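Local coordinates for protein sulfoquinovosidase (Escherichia coli, PDB 5AEG) that hydrolyses sulfoquinovosyl diacylglycerides, and simpler sulfoquinovosides such as sulfoquinovosyl glycerol, to release sulfoquinovose for sulfoglycolysis, at residues 383-387 and 432-436; 629-633 and 643-647; 515-521 and 544-548. All blocks are in the same frame, centred on the assembly; numbering follows the deposited sequence.

Contacts 1 and 3 belong to the TIM-barrel domain of this family 31 glycoside hydrolase, and contact 2 to the C-terminal domain. All three are partly buried, and contact 2 has the fewest buried residues. Its centre is about 30 Å from that of the chain, against 19 Å for contact 1 and 24 Å for contact 3. Contact 1 joins two barrel helices, 380-395 and 422-444, through rings and a sulfur, with no hydrogen bond across it. Contact 3 ties the start of helix 518-528 to the loop before helix 552-567. There a buried arginine makes a polar core, with a tryptophan at its more open margin. Contact 2 relies mainly on backbone bonds, two glycines and a carboxylate.

Contact 1. Residues 383-387 and 432-436; sequences YAWFK and LWAKC
Tyr383 and Cys436 meet where the segments of two helices cross at -51°, their axes 10.6 Å apart. The Cys436 sulfur lies over one face of the Tyr383 ring, with SG 4.5 Å from the ring centroid. This is a sulfur-aromatic contact. Tyr383 CE2 also packs on Cys436 CB at 3.7 Å. At the ring edge, in its plane, sits the carbonyl oxygen of Leu432, 3.8 Å from Tyr383 CE2. With chi1 at -180° the Tyr383 ring swings away from its own backbone N and reaches across to the second helix. Its OH rests beside the Lys435 side chain, 3.2 Å from Lys435 CG, and hydrogen-bonds Glu439 one turn further along. A leucine in place of Tyr383 would probably cost Glu439 this partner and the Cys436 sulfur its aromatic face. Deeper in, the Phe386 ring presents its edge to Trp433, with Phe386 CE2 3.5 Å from Trp433 CZ3. The two ring planes meet obliquely, 40° apart. Lys387 lays CD 3.6 Å from Cys436 O, then turns its amine to a salt bridge with Glu443. Trp433 NE1 bonds the backbone oxygen of Asp405, the catalytic nucleophile, which places the contact beside the active site. No hydrogen bond crosses between the segments; the polar ends of Tyr383, Lys387 and Trp433 find their partners outside them.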
ATOM      1  N   TYR A 383      -0.043   1.688 -23.812  1.00 34.49           N
ATOM      2  CA  TYR A 383      -0.614   2.424 -22.667  1.00 34.88           C
ATOM      3  C   TYR A 383      -1.924   3.043 -23.011  1.00 37.39           C
ATOM      4  O   TYR A 383      -2.924   2.799 -22.306  1.00 32.29           O
ATOM      5  CB  TYR A 383       0.376   3.463 -22.163  1.00 35.84           C
ATOM      6  CG  TYR A 383      -0.087   4.269 -20.991  1.00 35.49           C
ATOM      7  CD1 TYR A 383      -0.880   5.392 -21.163  1.00 32.34           C
ATOM      8  CD2 TYR A 383       0.273   3.918 -19.695  1.00 32.16           C
ATOM      9  CE1 TYR A 383      -1.287   6.168 -20.098  1.00 34.96           C
ATOM     10  CE2 TYR A 383      -0.152   4.676 -18.604  1.00 31.40           C
ATOM     11  CZ  TYR A 383      -0.934   5.790 -18.785  1.00 33.78           C
ATOM     12  OH  TYR A 383      -1.349   6.530 -17.691  1.00 31.31           O
ATOM     13  N   ALA A 384      -1.957   3.792 -24.132  1.00 33.65           N
ATOM     14  CA  ALA A 384      -3.193   4.369 -24.702  1.00 32.51           C
ATOM     15  C   ALA A 384      -4.258   3.347 -24.974  1.00 28.38           C
ATOM     16  O   ALA A 384      -5.447   3.570 -24.657  1.00 31.03           O
ATOM     17  CB  ALA A 384      -2.909   5.147 -26.010  1.00 36.16           C
ATOM     18  N   TRP A 385      -3.828   2.249 -25.566  1.00 31.49           N
ATOM     19  CA  TRP A 385      -4.710   1.127 -25.920  1.00 31.01           C
ATOM     20  C   TRP A 385      -5.365   0.522 -24.683  1.00 34.92           C
ATOM     21  O   TRP A 385      -6.522   0.236 -24.679  1.00 31.40           O
ATOM     22  CB  TRP A 385      -3.902   0.028 -26.616  1.00 29.80           C
ATOM     23  CG  TRP A 385      -4.570  -1.347 -26.785  1.00 28.43           C
ATOM     24  CD1 TRP A 385      -5.594  -1.697 -27.642  1.00 32.96           C
ATOM     25  CD2 TRP A 385      -4.253  -2.536 -26.065  1.00 32.67           C
ATOM     26  NE1 TRP A 385      -5.905  -3.022 -27.496  1.00 32.59           N
ATOM     27  CE2 TRP A 385      -5.102  -3.560 -26.533  1.00 34.59           C
ATOM     28  CE3 TRP A 385      -3.304  -2.853 -25.096  1.00 30.38           C
ATOM     29  CZ2 TRP A 385      -5.033  -4.845 -26.052  1.00 33.58           C
ATOM     30  CZ3 TRP A 385      -3.237  -4.125 -24.627  1.00 29.74           C
ATOM     31  CH2 TRP A 385      -4.096  -5.108 -25.100  1.00 37.10           C
ATOM     32  N   PHE A 386      -4.548   0.230 -23.672  1.00 34.64           N
ATOM     33  CA  PHE A 386      -5.059  -0.416 -22.473  1.00 30.28           C
ATOM     34  C   PHE A 386      -5.945   0.534 -21.685  1.00 26.83           C
ATOM     35  O   PHE A 386      -6.950   0.129 -21.133  1.00 32.08           O
ATOM     36  CB  PHE A 386      -3.894  -0.965 -21.632  1.00 29.78           C
ATOM     37  CG  PHE A 386      -4.256  -2.167 -20.836  1.00 27.89           C
ATOM     38  CD1 PHE A 386      -4.822  -3.260 -21.438  1.00 31.06           C
ATOM     39  CD2 PHE A 386      -4.063  -2.206 -19.472  1.00 27.52           C
ATOM     40  CE1 PHE A 386      -5.092  -4.407 -20.727  1.00 28.23           C
ATOM     41  CE2 PHE A 386      -4.418  -3.323 -18.739  1.00 25.39           C
ATOM     42  CZ  PHE A 386      -4.905  -4.442 -19.337  1.00 28.18           C
ATOM     43  N   LYS A 387      -5.602   1.809 -21.639  1.00 28.83           N
ATOM     44  CA  LYS A 387      -6.517   2.796 -21.105  1.00 27.72           C
ATOM     45  C   LYS A 387      -7.892   2.788 -21.839  1.00 30.14           C
ATOM     46  O   LYS A 387      -8.936   2.950 -21.226  1.00 29.09           O
ATOM     47  CB  LYS A 387      -5.827   4.142 -21.101  1.00 28.60           C
ATOM     48  CG  LYS A 387      -6.737   5.308 -20.720  1.00 29.17           C
ATOM     49  CD  LYS A 387      -5.939   6.419 -20.059  1.00 31.97           C
ATOM     50  CE  LYS A 387      -4.694   6.934 -20.794  1.00 34.18           C
ATOM     51  NZ  LYS A 387      -5.057   7.550 -22.079  1.00 39.89           N
ATOM     52  N   LEU A 432       2.825   3.296 -12.615  1.00 23.84           N
ATOM     53  CA  LEU A 432       2.562   3.410 -14.062  1.00 24.89           C
ATOM     54  C   LEU A 432       1.176   2.804 -14.354  1.00 26.20           C
ATOM     55  O   LEU A 432       0.319   3.409 -15.027  1.00 26.91           O
ATOM     56  CB  LEU A 432       3.631   2.661 -14.823  1.00 29.63           C
ATOM     57  CG  LEU A 432       3.774   2.871 -16.323  1.00 36.45           C
ATOM     58  CD1 LEU A 432       3.765   4.365 -16.683  1.00 40.70           C
ATOM     59  CD2 LEU A 432       5.105   2.197 -16.737  1.00 37.42           C
ATOM     60  N   TRP A 433       0.931   1.631 -13.780  1.00 26.87           N
ATOM     61  CA  TRP A 433      -0.398   0.975 -13.834  1.00 23.15           C
ATOM     62  C   TRP A 433      -1.482   1.796 -13.191  1.00 21.15           C
ATOM     63  O   TRP A 433      -2.557   1.980 -13.763  1.00 22.42           O
ATOM     64  CB  TRP A 433      -0.226  -0.464 -13.292  1.00 22.38           C
ATOM     65  CG  TRP A 433      -1.448  -1.279 -13.081  1.00 23.34           C
ATOM     66  CD1 TRP A 433      -1.685  -2.072 -12.020  1.00 24.11           C
ATOM     67  CD2 TRP A 433      -2.525  -1.485 -13.997  1.00 21.07           C
ATOM     68  NE1 TRP A 433      -2.850  -2.786 -12.209  1.00 24.26           N
ATOM     69  CE2 TRP A 433      -3.435  -2.374 -13.377  1.00 21.63           C
ATOM     70  CE3 TRP A 433      -2.868  -0.932 -15.237  1.00 23.88           C
ATOM     71  CZ2 TRP A 433      -4.640  -2.756 -13.963  1.00 22.20           C
ATOM     72  CZ3 TRP A 433      -4.054  -1.333 -15.848  1.00 21.74           C
ATOM     73  CH2 TRP A 433      -4.941  -2.253 -15.190  1.00 24.12           C
ATOM     74  N   ALA A 434      -1.187   2.396 -12.032  1.00 21.61           N
ATOM     75  CA  ALA A 434      -2.099   3.261 -11.381  1.00 23.58           C
ATOM     76  C   ALA A 434      -2.456   4.501 -12.289  1.00 24.33           C
ATOM     77  O   ALA A 434      -3.632   4.890 -12.404  1.00 24.10           O
ATOM     78  CB  ALA A 434      -1.554   3.746 -10.018  1.00 22.15           C
ATOM     79  N   LYS A 435      -1.462   5.060 -12.938  1.00 24.58           N
ATOM     80  CA  LYS A 435      -1.690   6.245 -13.776  1.00 26.33           C
ATOM     81  C   LYS A 435      -2.660   5.890 -14.914  1.00 25.55           C
ATOM     82  O   LYS A 435      -3.502   6.709 -15.275  1.00 25.99           O
ATOM     83  CB  LYS A 435      -0.362   6.746 -14.360  1.00 27.78           C
ATOM     84  CG  LYS A 435      -0.425   8.111 -15.030  1.00 29.44           C
ATOM     85  CD  LYS A 435       0.934   8.518 -15.614  1.00 33.61           C
ATOM     86  CE  LYS A 435       0.966  10.038 -15.775  1.00 40.00           C
ATOM     87  NZ  LYS A 435       1.698  10.418 -16.971  1.00 48.23           N
ATOM     88  N   CYS A 436      -2.537   4.658 -15.448  1.00 27.55           N
ATOM     89  CA  CYS A 436      -3.386   4.201 -16.564  1.00 26.59           C
ATOM     90  C   CYS A 436      -4.840   4.213 -16.145  1.00 27.79           C
ATOM     91  O   CYS A 436      -5.768   4.744 -16.855  1.00 24.65           O
ATOM     92  CB  CYS A 436      -2.936   2.814 -17.003  1.00 29.01           C
ATOM     93  SG  CYS A 436      -3.733   2.161 -18.507  1.00 29.53           S
TER

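Contact 2. Residues 629-633 and 643-647; sequences YLPED and AFRGG
Leu630 and Gly647 form an antiparallel hydrogen-bonded pair. Leu630 N gives to Gly647 O at 2.9 Å, and Gly647 N gives to Leu630 O at 2.8 Å. Gly647 has phi 140°, a backbone shape that few residues other than glycine adopt. A third bond comes from a side chain. Gly646 N points to Glu632 OE2 at 2.9 Å and meets it from above the carboxylate plane. The Glu632 chain bends at chi2 (57°), which folds the carboxylate back over Gly646. Its other oxygen, OE1, takes a bond from a water at 2.6 Å, and the same water gives to Gly646 O. The carboxylate thus holds both polar backbone atoms of this glycine, one directly and one through water.

Weaker CA-H...O contacts add to this, among them Gly646 CA to Leu630 O at 3.3 Å. The apolar part is small: Leu630 CD1 touches Phe644 CB at 3.5 Å. Apart from it, Tyr629 CD1 lies 3.8 Å from the carbonyl carbon Gly647 C. The Leu630-Gly647 pair closes one end of the two-stranded antiparallel ladder of 625-630 and 647-652 in the beta-rich C-terminal domain, away from the annotated sites.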
ATOM      1  N   TYR A 629      -4.072   1.344  24.575  1.00 21.53           N
ATOM      2  CA  TYR A 629      -3.511   2.539  25.170  1.00 19.78           C
ATOM      3  C   TYR A 629      -4.335   3.742  24.834  1.00 22.47           C
ATOM      4  O   TYR A 629      -4.567   4.033  23.674  1.00 20.62           O
ATOM      5  CB  TYR A 629      -2.006   2.725  24.727  1.00 22.60           C
ATOM      6  CG  TYR A 629      -1.429   3.962  25.342  1.00 22.98           C
ATOM      7  CD1 TYR A 629      -1.085   3.988  26.732  1.00 25.21           C
ATOM      8  CD2 TYR A 629      -1.287   5.122  24.619  1.00 23.26           C
ATOM      9  CE1 TYR A 629      -0.520   5.156  27.317  1.00 25.42           C
ATOM     10  CE2 TYR A 629      -0.750   6.289  25.208  1.00 25.78           C
ATOM     11  CZ  TYR A 629      -0.415   6.293  26.582  1.00 24.94           C
ATOM     12  OH  TYR A 629       0.104   7.503  27.112  1.00 25.72           O
ATOM     13  N   LEU A 630      -4.711   4.548  25.852  1.00 21.59           N
ATOM     14  CA  LEU A 630      -5.282   5.838  25.582  1.00 22.14           C
ATOM     15  C   LEU A 630      -4.308   6.968  25.938  1.00 24.47           C
ATOM     16  O   LEU A 630      -3.760   6.966  27.064  1.00 23.37           O
ATOM     17  CB  LEU A 630      -6.570   6.021  26.422  1.00 22.13           C
ATOM     18  CG  LEU A 630      -7.713   5.025  26.166  1.00 24.37           C
ATOM     19  CD1 LEU A 630      -8.917   5.260  27.157  1.00 24.46           C
ATOM     20  CD2 LEU A 630      -8.223   5.149  24.768  1.00 26.45           C
ATOM     21  N   PRO A 631      -4.041   7.871  24.983  1.00 22.77           N
ATOM     22  CA  PRO A 631      -3.236   9.018  25.341  1.00 22.97           C
ATOM     23  C   PRO A 631      -4.140   9.974  26.242  1.00 25.30           C
ATOM     24  O   PRO A 631      -5.373   9.712  26.451  1.00 23.31           O
ATOM     25  CB  PRO A 631      -2.934   9.686  24.030  1.00 22.52           C
ATOM     26  CG  PRO A 631      -4.213   9.425  23.212  1.00 23.82           C
ATOM     27  CD  PRO A 631      -4.727   8.089  23.705  1.00 25.17           C
ATOM     28  N   GLU A 632      -3.512  10.977  26.825  1.00 25.47           N
ATOM     29  CA  GLU A 632      -4.227  11.838  27.778  1.00 25.00           C
ATOM     30  C   GLU A 632      -5.271  12.698  27.106  1.00 23.28           C
ATOM     31  O   GLU A 632      -4.975  13.571  26.285  1.00 27.07           O
ATOM     32  CB  GLU A 632      -3.207  12.729  28.592  1.00 29.91           C
ATOM     33  CG  GLU A 632      -3.835  13.289  29.905  1.00 33.55           C
ATOM     34  CD  GLU A 632      -4.378  12.182  30.827  1.00 37.06           C
ATOM     35  OE1 GLU A 632      -3.596  11.461  31.555  1.00 38.00           O
ATOM     36  OE2 GLU A 632      -5.629  11.996  30.837  1.00 37.33           O
ATOM     37  N   ASP A 633      -6.530  12.386  27.389  1.00 26.21           N
ATOM     38  CA  ASP A 633      -7.638  13.085  26.801  1.00 27.20           C
ATOM     39  C   ASP A 633      -8.826  12.577  27.570  1.00 22.97           C
ATOM     40  O   ASP A 633      -8.739  11.673  28.363  1.00 26.85           O
ATOM     41  CB  ASP A 633      -7.810  12.870  25.258  1.00 26.88           C
ATOM     42  CG  ASP A 633      -8.278  14.081  24.537  1.00 28.92           C
ATOM     43  OD1 ASP A 633      -9.131  14.781  25.103  1.00 28.84           O
ATOM     44  OD2 ASP A 633      -7.897  14.372  23.360  1.00 27.54           O
ATOM     45  N   ALA A 643     -16.427   6.820  30.666  1.00 22.76           N
ATOM     46  CA  ALA A 643     -15.397   7.812  30.499  1.00 25.25           C
ATOM     47  C   ALA A 643     -14.055   7.283  31.075  1.00 23.63           C
ATOM     48  O   ALA A 643     -13.985   6.603  32.099  1.00 25.52           O
ATOM     49  CB  ALA A 643     -15.787   9.144  31.116  1.00 26.66           C
ATOM     50  N   PHE A 644     -13.005   7.572  30.322  1.00 22.66           N
ATOM     51  CA  PHE A 644     -11.674   7.111  30.627  1.00 22.30           C
ATOM     52  C   PHE A 644     -10.735   8.297  30.401  1.00 22.02           C
ATOM     53  O   PHE A 644     -11.001   9.183  29.616  1.00 23.19           O
ATOM     54  CB  PHE A 644     -11.351   5.998  29.625  1.00 24.63           C
ATOM     55  CG  PHE A 644     -12.084   4.718  29.880  1.00 25.67           C
ATOM     56  CD1 PHE A 644     -11.669   3.857  30.879  1.00 25.25           C
ATOM     57  CD2 PHE A 644     -13.169   4.376  29.151  1.00 25.73           C
ATOM     58  CE1 PHE A 644     -12.316   2.662  31.132  1.00 31.05           C
ATOM     59  CE2 PHE A 644     -13.800   3.156  29.353  1.00 23.37           C
ATOM     60  CZ  PHE A 644     -13.396   2.307  30.348  1.00 27.27           C
ATOM     61  N   ARG A 645      -9.623   8.280  31.116  1.00 22.60           N
ATOM     62  CA  ARG A 645      -8.524   9.237  30.956  1.00 23.32           C
ATOM     63  C   ARG A 645      -7.322   8.519  30.321  1.00 25.06           C
ATOM     64  O   ARG A 645      -7.393   7.328  29.974  1.00 25.74           O
ATOM     65  CB  ARG A 645      -8.131   9.869  32.323  1.00 22.66           C
ATOM     66  CG  ARG A 645      -9.312  10.570  33.041  1.00 26.13           C
ATOM     67  CD  ARG A 645      -8.864  11.086  34.440  1.00 25.41           C
ATOM     68  NE  ARG A 645      -8.504   9.990  35.341  1.00 27.42           N
ATOM     69  CZ  ARG A 645      -9.403   9.250  36.017  1.00 25.75           C
ATOM     70  NH1 ARG A 645     -10.693   9.555  35.977  1.00 31.41           N
ATOM     71  NH2 ARG A 645      -9.005   8.261  36.752  1.00 26.01           N
ATOM     72  N   GLY A 646      -6.190   9.200  30.233  1.00 28.49           N
ATOM     73  CA  GLY A 646      -4.952   8.539  29.694  1.00 27.64           C
ATOM     74  C   GLY A 646      -4.468   7.350  30.477  1.00 28.62           C
ATOM     75  O   GLY A 646      -4.589   7.292  31.699  1.00 27.35           O
ATOM     76  N   GLY A 647      -3.927   6.371  29.773  1.00 25.02           N
ATOM     77  CA  GLY A 647      -3.237   5.240  30.353  1.00 24.30           C
ATOM     78  C   GLY A 647      -3.612   3.969  29.571  1.00 25.26           C
ATOM     79  O   GLY A 647      -4.522   4.007  28.702  1.00 22.11           O
TER
HETATM   80  O   HOH W   1      -4.311   9.563  33.109  1.00 34.17           O

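Contact 3. Residues 515-521 and 544-548; sequences KRSKELL and DNWQF
Arg516 NH1 is shared by two acceptors, both near the guanidinium plane. It gives to Trp546 O at 2.8 Å and to Gln547 OE1 at 3.0 Å. The second bond is more bent, 137° at the hydrogen, and its donor stands above the amide plane of Gln547. That amide is turned 82° from the guanidinium, and its NE2 bonds Pro542 O and Glu538 O. A bend at chi3 of Arg516 (-69°) turns the guanidinium toward backbone oxygens of Gly506, Gly507 and the substrate-binding His537, which NE and NH2 bond. The Asn545 side chain crosses at about a right angle over one guanidinium face. Its OD1 takes a bond from Arg516 N at 2.9 Å. Trp546 N returns one to Arg516 O at 3.0 Å, and a water links that oxygen to Asp544 O.

Farther along, Lys518 runs beside Trp546. Its CB sits over the five-membered ring, 3.7 Å from the centroid, a CH-pi contact. Its amine continues to salt bridges with Glu553 and Asp551. Leu521 CD2 meets the indole at its edge, 3.8 Å from Trp546 CD1. Ser517 N-caps the helix, its OG accepting from Leu520 N. The guanidinium gives the bonds described here to carbonyl oxygens, whose dipoles probably stabilise its positive charge. In this way it is likely to steady the 544-548 loop beside the substrate-binding region.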
ATOM      1  N   LYS A 515      -8.784 -21.812   7.069  1.00 21.94           N
ATOM      2  CA  LYS A 515     -10.142 -21.543   6.598  1.00 24.10           C
ATOM      3  C   LYS A 515     -10.728 -20.451   7.498  1.00 20.07           C
ATOM      4  O   LYS A 515     -10.533 -20.449   8.708  1.00 21.58           O
ATOM      5  CB  LYS A 515     -10.958 -22.802   6.791  1.00 29.71           C
ATOM      6  CG  LYS A 515     -10.423 -24.078   6.093  1.00 33.59           C
ATOM      7  CD  LYS A 515     -11.424 -25.220   6.409  1.00 38.99           C
ATOM      8  CE  LYS A 515     -11.325 -26.390   5.455  1.00 48.27           C
ATOM      9  NZ  LYS A 515      -9.934 -26.640   5.051  1.00 50.18           N
ATOM     10  N   ARG A 516     -11.500 -19.572   6.917  1.00 21.98           N
ATOM     11  CA  ARG A 516     -12.040 -18.405   7.628  1.00 20.85           C
ATOM     12  C   ARG A 516     -13.203 -18.798   8.515  1.00 20.78           C
ATOM     13  O   ARG A 516     -14.189 -19.303   8.006  1.00 21.28           O
ATOM     14  CB  ARG A 516     -12.587 -17.399   6.667  1.00 20.45           C
ATOM     15  CG  ARG A 516     -12.885 -16.059   7.328  1.00 19.69           C
ATOM     16  CD  ARG A 516     -13.737 -15.202   6.430  1.00 17.54           C
ATOM     17  NE  ARG A 516     -13.040 -14.703   5.204  1.00 19.09           N
ATOM     18  CZ  ARG A 516     -13.513 -14.729   4.005  1.00 17.19           C
ATOM     19  NH1 ARG A 516     -14.760 -15.182   3.757  1.00 19.39           N
ATOM     20  NH2 ARG A 516     -12.816 -14.203   3.021  1.00 18.12           N
ATOM     21  N   SER A 517     -13.050 -18.598   9.805  1.00 20.47           N
ATOM     22  CA  SER A 517     -14.175 -18.836  10.764  1.00 22.51           C
ATOM     23  C   SER A 517     -15.199 -17.680  10.698  1.00 24.61           C
ATOM     24  O   SER A 517     -14.939 -16.517  10.227  1.00 19.25           O
ATOM     25  CB  SER A 517     -13.605 -19.001  12.170  1.00 22.96           C
ATOM     26  OG  SER A 517     -13.056 -17.782  12.628  1.00 21.28           O
ATOM     27  N   LYS A 518     -16.386 -18.007  11.187  1.00 20.92           N
ATOM     28  CA  LYS A 518     -17.355 -16.968  11.473  1.00 20.85           C
ATOM     29  C   LYS A 518     -16.796 -15.910  12.407  1.00 17.17           C
ATOM     30  O   LYS A 518     -17.009 -14.722  12.147  1.00 21.86           O
ATOM     31  CB  LYS A 518     -18.578 -17.595  12.135  1.00 20.30           C
ATOM     32  CG  LYS A 518     -19.703 -16.628  12.490  1.00 22.90           C
ATOM     33  CD  LYS A 518     -20.925 -17.492  12.862  1.00 27.28           C
ATOM     34  CE  LYS A 518     -21.936 -16.703  13.686  1.00 33.91           C
ATOM     35  NZ  LYS A 518     -23.105 -17.636  14.061  1.00 33.44           N
ATOM     36  N   GLU A 519     -16.134 -16.316  13.465  1.00 18.90           N
ATOM     37  CA  GLU A 519     -15.586 -15.384  14.419  1.00 20.36           C
ATOM     38  C   GLU A 519     -14.611 -14.405  13.725  1.00 19.32           C
ATOM     39  O   GLU A 519     -14.681 -13.205  13.974  1.00 19.08           O
ATOM     40  CB  GLU A 519     -14.884 -16.091  15.559  1.00 21.90           C
ATOM     41  CG  GLU A 519     -14.367 -15.182  16.647  1.00 22.26           C
ATOM     42  CD  GLU A 519     -13.447 -15.848  17.612  1.00 24.61           C
ATOM     43  OE1 GLU A 519     -13.323 -17.045  17.545  1.00 26.54           O
ATOM     44  OE2 GLU A 519     -12.880 -15.169  18.504  1.00 26.77           O
ATOM     45  N   LEU A 520     -13.721 -14.913  12.864  1.00 17.81           N
ATOM     46  CA  LEU A 520     -12.774 -14.009  12.107  1.00 17.71           C
ATOM     47  C   LEU A 520     -13.528 -13.040  11.205  1.00 18.27           C
ATOM     48  O   LEU A 520     -13.230 -11.846  11.197  1.00 16.80           O
ATOM     49  CB  LEU A 520     -11.720 -14.840  11.367  1.00 18.22           C
ATOM     50  CG  LEU A 520     -10.661 -13.993  10.649  1.00 18.60           C
ATOM     51  CD1 LEU A 520      -9.889 -13.171  11.694  1.00 19.35           C
ATOM     52  CD2 LEU A 520      -9.705 -14.945   9.890  1.00 19.87           C
ATOM     53  N   LEU A 521     -14.537 -13.514  10.455  1.00 16.43           N
ATOM     54  CA  LEU A 521     -15.292 -12.666   9.626  1.00 17.32           C
ATOM     55  C   LEU A 521     -15.931 -11.523  10.427  1.00 19.14           C
ATOM     56  O   LEU A 521     -15.908 -10.394  10.003  1.00 18.09           O
ATOM     57  CB  LEU A 521     -16.415 -13.425   8.887  1.00 18.20           C
ATOM     58  CG  LEU A 521     -17.183 -12.654   7.846  1.00 18.08           C
ATOM     59  CD1 LEU A 521     -16.263 -12.233   6.664  1.00 18.81           C
ATOM     60  CD2 LEU A 521     -18.321 -13.494   7.264  1.00 20.38           C
ATOM     61  N   ASP A 544     -14.441 -23.013   1.414  1.00 23.10           N
ATOM     62  CA  ASP A 544     -13.813 -23.317   2.671  1.00 23.28           C
ATOM     63  C   ASP A 544     -14.005 -22.227   3.711  1.00 24.47           C
ATOM     64  O   ASP A 544     -13.612 -22.392   4.831  1.00 23.78           O
ATOM     65  CB  ASP A 544     -12.303 -23.494   2.520  1.00 27.35           C
ATOM     66  CG  ASP A 544     -11.925 -24.807   1.787  1.00 34.90           C
ATOM     67  OD1 ASP A 544     -12.820 -25.634   1.579  1.00 31.64           O
ATOM     68  OD2 ASP A 544     -10.751 -24.961   1.445  1.00 33.32           O
ATOM     69  N   ASN A 545     -14.544 -21.100   3.320  1.00 22.71           N
ATOM     70  CA  ASN A 545     -14.600 -19.949   4.222  1.00 19.63           C
ATOM     71  C   ASN A 545     -16.045 -19.623   4.593  1.00 19.68           C
ATOM     72  O   ASN A 545     -16.936 -19.661   3.744  1.00 21.88           O
ATOM     73  CB  ASN A 545     -14.022 -18.733   3.417  1.00 19.39           C
ATOM     74  CG  ASN A 545     -12.494 -18.810   3.228  1.00 19.88           C
ATOM     75  OD1 ASN A 545     -11.772 -19.410   4.008  1.00 19.89           O
ATOM     76  ND2 ASN A 545     -12.025 -18.178   2.198  1.00 19.10           N
ATOM     77  N   TRP A 546     -16.207 -19.121   5.795  1.00 21.53           N
ATOM     78  CA  TRP A 546     -17.492 -18.512   6.235  1.00 22.36           C
ATOM     79  C   TRP A 546     -17.691 -17.203   5.507  1.00 23.21           C
ATOM     80  O   TRP A 546     -16.728 -16.407   5.384  1.00 23.00           O
ATOM     81  CB  TRP A 546     -17.475 -18.309   7.744  1.00 20.26           C
ATOM     82  CG  TRP A 546     -18.807 -18.073   8.299  1.00 23.45           C
ATOM     83  CD1 TRP A 546     -19.466 -16.898   8.504  1.00 23.12           C
ATOM     84  CD2 TRP A 546     -19.720 -19.115   8.636  1.00 25.48           C
ATOM     85  NE1 TRP A 546     -20.740 -17.138   9.025  1.00 23.11           N
ATOM     86  CE2 TRP A 546     -20.913 -18.506   9.108  1.00 24.91           C
ATOM     87  CE3 TRP A 546     -19.621 -20.500   8.606  1.00 28.63           C
ATOM     88  CZ2 TRP A 546     -22.025 -19.262   9.542  1.00 28.30           C
ATOM     89  CZ3 TRP A 546     -20.750 -21.280   9.062  1.00 31.11           C
ATOM     90  CH2 TRP A 546     -21.921 -20.641   9.483  1.00 29.75           C
ATOM     91  N   GLN A 547     -18.874 -17.019   4.933  1.00 20.59           N
ATOM     92  CA  GLN A 547     -19.197 -15.841   4.183  1.00 20.02           C
ATOM     93  C   GLN A 547     -20.224 -14.956   4.817  1.00 20.52           C
ATOM     94  O   GLN A 547     -20.856 -15.338   5.812  1.00 22.09           O
ATOM     95  CB  GLN A 547     -19.684 -16.249   2.787  1.00 21.26           C
ATOM     96  CG  GLN A 547     -18.744 -17.197   2.041  1.00 20.98           C
ATOM     97  CD  GLN A 547     -17.334 -16.618   1.706  1.00 21.20           C
ATOM     98  OE1 GLN A 547     -17.050 -15.398   1.827  1.00 18.45           O
ATOM     99  NE2 GLN A 547     -16.468 -17.508   1.197  1.00 20.42           N
ATOM    100  N   PHE A 548     -20.400 -13.764   4.230  1.00 16.81           N
ATOM    101  CA  PHE A 548     -21.295 -12.713   4.813  1.00 17.70           C
ATOM    102  C   PHE A 548     -22.758 -13.166   5.039  1.00 22.34           C
ATOM    103  O   PHE A 548     -23.477 -12.564   5.818  1.00 22.17           O
ATOM    104  CB  PHE A 548     -21.229 -11.438   4.015  1.00 19.16           C
ATOM    105  CG  PHE A 548     -21.670 -11.531   2.587  1.00 19.50           C
ATOM    106  CD1 PHE A 548     -23.013 -11.732   2.263  1.00 20.29           C
ATOM    107  CD2 PHE A 548     -20.742 -11.338   1.542  1.00 19.33           C
ATOM    108  CE1 PHE A 548     -23.437 -11.778   0.936  1.00 21.15           C
ATOM    109  CE2 PHE A 548     -21.146 -11.397   0.222  1.00 20.07           C
ATOM    110  CZ  PHE A 548     -22.488 -11.575  -0.099  1.00 19.93           C
TER
HETATM  111  O   HOH W   2     -14.676 -22.146   7.517  1.00 38.78           O